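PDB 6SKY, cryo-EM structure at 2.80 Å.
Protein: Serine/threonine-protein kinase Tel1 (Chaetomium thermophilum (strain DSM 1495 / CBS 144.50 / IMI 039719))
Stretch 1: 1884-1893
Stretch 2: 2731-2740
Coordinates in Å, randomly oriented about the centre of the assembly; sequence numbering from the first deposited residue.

Stretch 1 (1884-1893) YKVALLFAEL
Stretch 2 (2731-2740) DPDEWFQKRT

The strongest polar link between the two stretches is a salt bridge between Glu 1892 and Arg 2739. NH2 of Arg 2739 lies 2.6 Å from OE2 of Glu 1892 and donates to it with an N-H...O angle of 172°, so the bond is short and almost linear. The carboxylate oxygen sits at the edge of the guanidinium, near its plane, where the N-H bonds point. Glu 1892 reaches this position with chi1 at -59° (m), chi2 off-well at -132° and chi3 at -5°; Arg 2739 uses chi1 -146° (between wells), chi2 t, chi3 p and chi4 175°. OE2 of Glu 1892 is also hydrogen-bonded elsewhere in the structure.

This is the sole hydrogen bond across the contact. Lys 1885 and Asp 2733 also approach each other, but their closest atoms, CD of Lys 1885 and OD1 of Asp 2733, are 4.0 Å apart, and the lysine chain contributes chiefly through its carbons.

Both backbones are helical. Stretch 1 is helix throughout, with phi/psi from -85/-30 at Tyr 1884 to about -65/-40 thereafter, and i to i+4 hydrogen bonds of 2.9 to 3.0 Å between backbone N and O, running from Leu 1888 N to Tyr 1884 O through Leu 1893 N to Leu 1889 O. In stretch 2, Asp 2731 (phi/psi -81/127) occupies the N-cap position without a side-chain capping bond, and the helix runs from Pro 2732 onward. The backbone O of Asp 2731 nevertheless accepts from Trp 2735 N at 2.8 Å. Later in this helix, Thr 2740 OG1 (chi1 m) donates to Phe 2736 O at 2.9 Å. The two axes come within 8.9 Å and their N-to-C directions differ by 74°, a steep crossing. The register is marked by Val 1886 and Pro 2732, whose CA atoms are 5.5 Å apart.

Packing centres on Trp 2735 (chi1 168°, chi2 83°). Leu 1889 (t, p) covers one face of the indole: its CD1 stands 4.0 Å from the centroid of the six-membered ring of Trp 2735, 11° off the normal, a CH-pi contact, while its CB is 4.0 Å from Trp 2735 CZ3. At the ring edge, CH2 of Trp 2735 meets Leu 1888 CG at 4.3 Å and Glu 1892 CD at 4.2 Å, so the acid's carbon borders the indole as its oxygen binds the arginine.

Leu 1889 also joins the tryptophan to the start of its helix, with CD2 3.6 Å from Pro 2732 CG. Val 1886 (t) meets the same proline atom, its CG2 lying 4.0 Å from Pro 2732 CG; the proline pucker is C-gamma exo.

Beside the indole, Leu 1888 (t, p) places CD2 3.5 Å from CE1 of Phe 2736 (chi1 -176°, chi2 70°). The end of Lys 1885 (m, t, t, p) approaches the same ring, its CE 3.7 Å from Phe 2736 CD2. Together the stretches bury 530 Å², summed over both sides.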

# COMPACT_ATOMS: atom_id res chain seq x y z
N TYR A 1884 -17.49 6.06 -32.57
CA TYR A 1884 -17.29 6.82 -31.34
C TYR A 1884 -16.31 7.98 -31.49
O TYR A 1884 -16.47 8.99 -30.80
CB TYR A 1884 -16.84 5.89 -30.23
CG TYR A 1884 -17.90 4.88 -29.88
CD1 TYR A 1884 -19.10 5.28 -29.36
CD2 TYR A 1884 -17.70 3.54 -30.10
CE1 TYR A 1884 -20.07 4.38 -29.05
CE2 TYR A 1884 -18.67 2.63 -29.80
CZ TYR A 1884 -19.85 3.05 -29.27
OH TYR A 1884 -20.82 2.14 -28.96
N LYS A 1885 -15.33 7.89 -32.37
CA LYS A 1885 -14.47 9.04 -32.61
C LYS A 1885 -15.20 10.12 -33.39
O LYS A 1885 -15.04 11.31 -33.11
CB LYS A 1885 -13.21 8.60 -33.34
CG LYS A 1885 -12.32 7.72 -32.51
CD LYS A 1885 -11.33 7.01 -33.38
CE LYS A 1885 -10.23 6.41 -32.55
NZ LYS A 1885 -10.77 5.66 -31.41
N VAL A 1886 -16.03 9.72 -34.35
CA VAL A 1886 -16.89 10.67 -35.04
C VAL A 1886 -17.86 11.31 -34.06
O VAL A 1886 -18.12 12.51 -34.12
CB VAL A 1886 -17.63 9.95 -36.19
CG1 VAL A 1886 -18.48 10.91 -36.94
CG2 VAL A 1886 -16.65 9.30 -37.11
N ALA A 1887 -18.39 10.52 -33.13
CA ALA A 1887 -19.30 11.05 -32.13
C ALA A 1887 -18.61 12.05 -31.22
O ALA A 1887 -19.20 13.06 -30.84
CB ALA A 1887 -19.89 9.91 -31.31
N LEU A 1888 -17.36 11.78 -30.85
CA LEU A 1888 -16.62 12.73 -30.02
C LEU A 1888 -16.34 14.03 -30.76
O LEU A 1888 -16.45 15.11 -30.18
CB LEU A 1888 -15.32 12.09 -29.55
CG LEU A 1888 -14.43 12.90 -28.62
CD1 LEU A 1888 -15.18 13.34 -27.41
CD2 LEU A 1888 -13.26 12.08 -28.22
N LEU A 1889 -15.98 13.94 -32.04
CA LEU A 1889 -15.79 15.16 -32.81
C LEU A 1889 -17.08 15.98 -32.89
O LEU A 1889 -17.05 17.21 -32.74
CB LEU A 1889 -15.28 14.82 -34.21
CG LEU A 1889 -15.13 15.96 -35.21
CD1 LEU A 1889 -14.12 16.96 -34.75
CD2 LEU A 1889 -14.71 15.40 -36.52
N PHE A 1890 -18.21 15.32 -33.12
CA PHE A 1890 -19.47 16.04 -33.16
C PHE A 1890 -19.83 16.64 -31.81
O PHE A 1890 -20.37 17.74 -31.74
CB PHE A 1890 -20.59 15.13 -33.63
CG PHE A 1890 -20.57 14.85 -35.09
CD1 PHE A 1890 -20.11 15.78 -35.98
CD2 PHE A 1890 -21.02 13.64 -35.58
CE1 PHE A 1890 -20.10 15.52 -37.32
CE2 PHE A 1890 -21.01 13.38 -36.91
CZ PHE A 1890 -20.55 14.31 -37.78
N ALA A 1891 -19.53 15.93 -30.73
CA ALA A 1891 -19.81 16.46 -29.40
C ALA A 1891 -18.98 17.70 -29.11
O ALA A 1891 -19.46 18.64 -28.47
CB ALA A 1891 -19.55 15.39 -28.35
N GLU A 1892 -17.74 17.73 -29.59
CA GLU A 1892 -16.92 18.93 -29.40
C GLU A 1892 -17.43 20.09 -30.24
O GLU A 1892 -17.44 21.24 -29.76
CB GLU A 1892 -15.48 18.61 -29.72
CG GLU A 1892 -14.94 17.52 -28.86
CD GLU A 1892 -13.62 17.86 -28.26
OE1 GLU A 1892 -13.08 18.93 -28.62
OE2 GLU A 1892 -13.11 17.07 -27.44
N LEU A 1893 -17.84 19.84 -31.48
CA LEU A 1893 -18.45 20.91 -32.27
C LEU A 1893 -19.72 21.44 -31.61
O LEU A 1893 -19.97 22.65 -31.61
CB LEU A 1893 -18.74 20.41 -33.68
CG LEU A 1893 -17.53 19.97 -34.48
CD1 LEU A 1893 -17.94 19.49 -35.83
CD2 LEU A 1893 -16.57 21.10 -34.62
N ASP A 2731 -10.01 14.10 -40.67
CA ASP A 2731 -10.52 12.76 -40.45
C ASP A 2731 -10.60 12.48 -38.96
O ASP A 2731 -9.61 12.66 -38.26
CB ASP A 2731 -9.60 11.76 -41.13
CG ASP A 2731 -10.19 10.38 -41.24
OD1 ASP A 2731 -11.36 10.19 -40.89
OD2 ASP A 2731 -9.47 9.47 -41.68
N PRO A 2732 -11.75 12.05 -38.43
CA PRO A 2732 -11.88 11.91 -36.97
C PRO A 2732 -10.95 10.89 -36.34
O PRO A 2732 -10.56 11.06 -35.18
CB PRO A 2732 -13.34 11.51 -36.80
CG PRO A 2732 -14.00 12.13 -37.93
CD PRO A 2732 -13.07 12.01 -39.08
N ASP A 2733 -10.56 9.83 -37.05
CA ASP A 2733 -9.62 8.88 -36.49
C ASP A 2733 -8.25 9.51 -36.30
O ASP A 2733 -7.66 9.48 -35.21
CB ASP A 2733 -9.52 7.67 -37.40
CG ASP A 2733 -10.85 7.29 -38.01
OD1 ASP A 2733 -11.88 7.38 -37.30
OD2 ASP A 2733 -10.88 6.92 -39.20
N GLU A 2734 -7.73 10.10 -37.38
CA GLU A 2734 -6.48 10.83 -37.31
C GLU A 2734 -6.55 11.98 -36.32
O GLU A 2734 -5.61 12.20 -35.56
CB GLU A 2734 -6.12 11.33 -38.70
CG GLU A 2734 -4.67 11.64 -38.89
CD GLU A 2734 -4.39 12.25 -40.24
OE1 GLU A 2734 -5.36 12.70 -40.89
OE2 GLU A 2734 -3.22 12.27 -40.66
N TRP A 2735 -7.66 12.72 -36.32
CA TRP A 2735 -7.82 13.82 -35.39
C TRP A 2735 -7.68 13.36 -33.95
O TRP A 2735 -6.94 13.97 -33.17
CB TRP A 2735 -9.18 14.47 -35.63
CG TRP A 2735 -9.64 15.44 -34.59
CD1 TRP A 2735 -9.31 16.75 -34.49
CD2 TRP A 2735 -10.56 15.18 -33.53
NE1 TRP A 2735 -9.94 17.32 -33.43
CE2 TRP A 2735 -10.72 16.37 -32.82
CE3 TRP A 2735 -11.25 14.05 -33.11
CZ2 TRP A 2735 -11.54 16.47 -31.72
CZ3 TRP A 2735 -12.06 14.15 -32.01
CH2 TRP A 2735 -12.20 15.35 -31.33
N PHE A 2736 -8.37 12.29 -33.59
CA PHE A 2736 -8.32 11.82 -32.21
C PHE A 2736 -6.93 11.35 -31.83
O PHE A 2736 -6.43 11.66 -30.75
CB PHE A 2736 -9.35 10.72 -32.00
CG PHE A 2736 -9.44 10.25 -30.59
CD1 PHE A 2736 -9.98 11.05 -29.62
CD2 PHE A 2736 -8.98 9.01 -30.23
CE1 PHE A 2736 -10.06 10.64 -28.34
CE2 PHE A 2736 -9.06 8.60 -28.94
CZ PHE A 2736 -9.60 9.41 -27.99
N GLN A 2737 -6.27 10.61 -32.73
CA GLN A 2737 -4.93 10.13 -32.41
C GLN A 2737 -3.94 11.28 -32.25
O GLN A 2737 -3.11 11.27 -31.34
CB GLN A 2737 -4.47 9.17 -33.48
CG GLN A 2737 -3.17 8.50 -33.17
CD GLN A 2737 -2.49 8.03 -34.42
OE1 GLN A 2737 -3.11 7.88 -35.46
NE2 GLN A 2737 -1.18 7.80 -34.33
N LYS A 2738 -4.02 12.29 -33.11
CA LYS A 2738 -3.07 13.39 -33.04
C LYS A 2738 -3.31 14.28 -31.83
O LYS A 2738 -2.36 14.79 -31.24
CB LYS A 2738 -3.12 14.22 -34.31
CG LYS A 2738 -2.88 13.44 -35.56
CD LYS A 2738 -1.63 12.66 -35.50
CE LYS A 2738 -1.27 12.12 -36.85
NZ LYS A 2738 -1.93 10.84 -37.11
N ARG A 2739 -4.57 14.47 -31.45
CA ARG A 2739 -4.83 15.24 -30.24
C ARG A 2739 -4.37 14.50 -29.00
O ARG A 2739 -3.87 15.12 -28.05
CB ARG A 2739 -6.31 15.57 -30.16
CG ARG A 2739 -6.58 16.89 -29.53
CD ARG A 2739 -8.04 17.07 -29.31
NE ARG A 2739 -8.59 15.98 -28.52
CZ ARG A 2739 -9.84 15.94 -28.09
NH1 ARG A 2739 -10.27 14.92 -27.37
NH2 ARG A 2739 -10.66 16.94 -28.38
N THR A 2740 -4.48 13.17 -28.99
CA THR A 2740 -3.91 12.41 -27.88
C THR A 2740 -2.39 12.52 -27.84
O THR A 2740 -1.81 12.62 -26.76
CB THR A 2740 -4.34 10.96 -27.97
OG1 THR A 2740 -5.76 10.89 -28.01
CG2 THR A 2740 -3.87 10.20 -26.78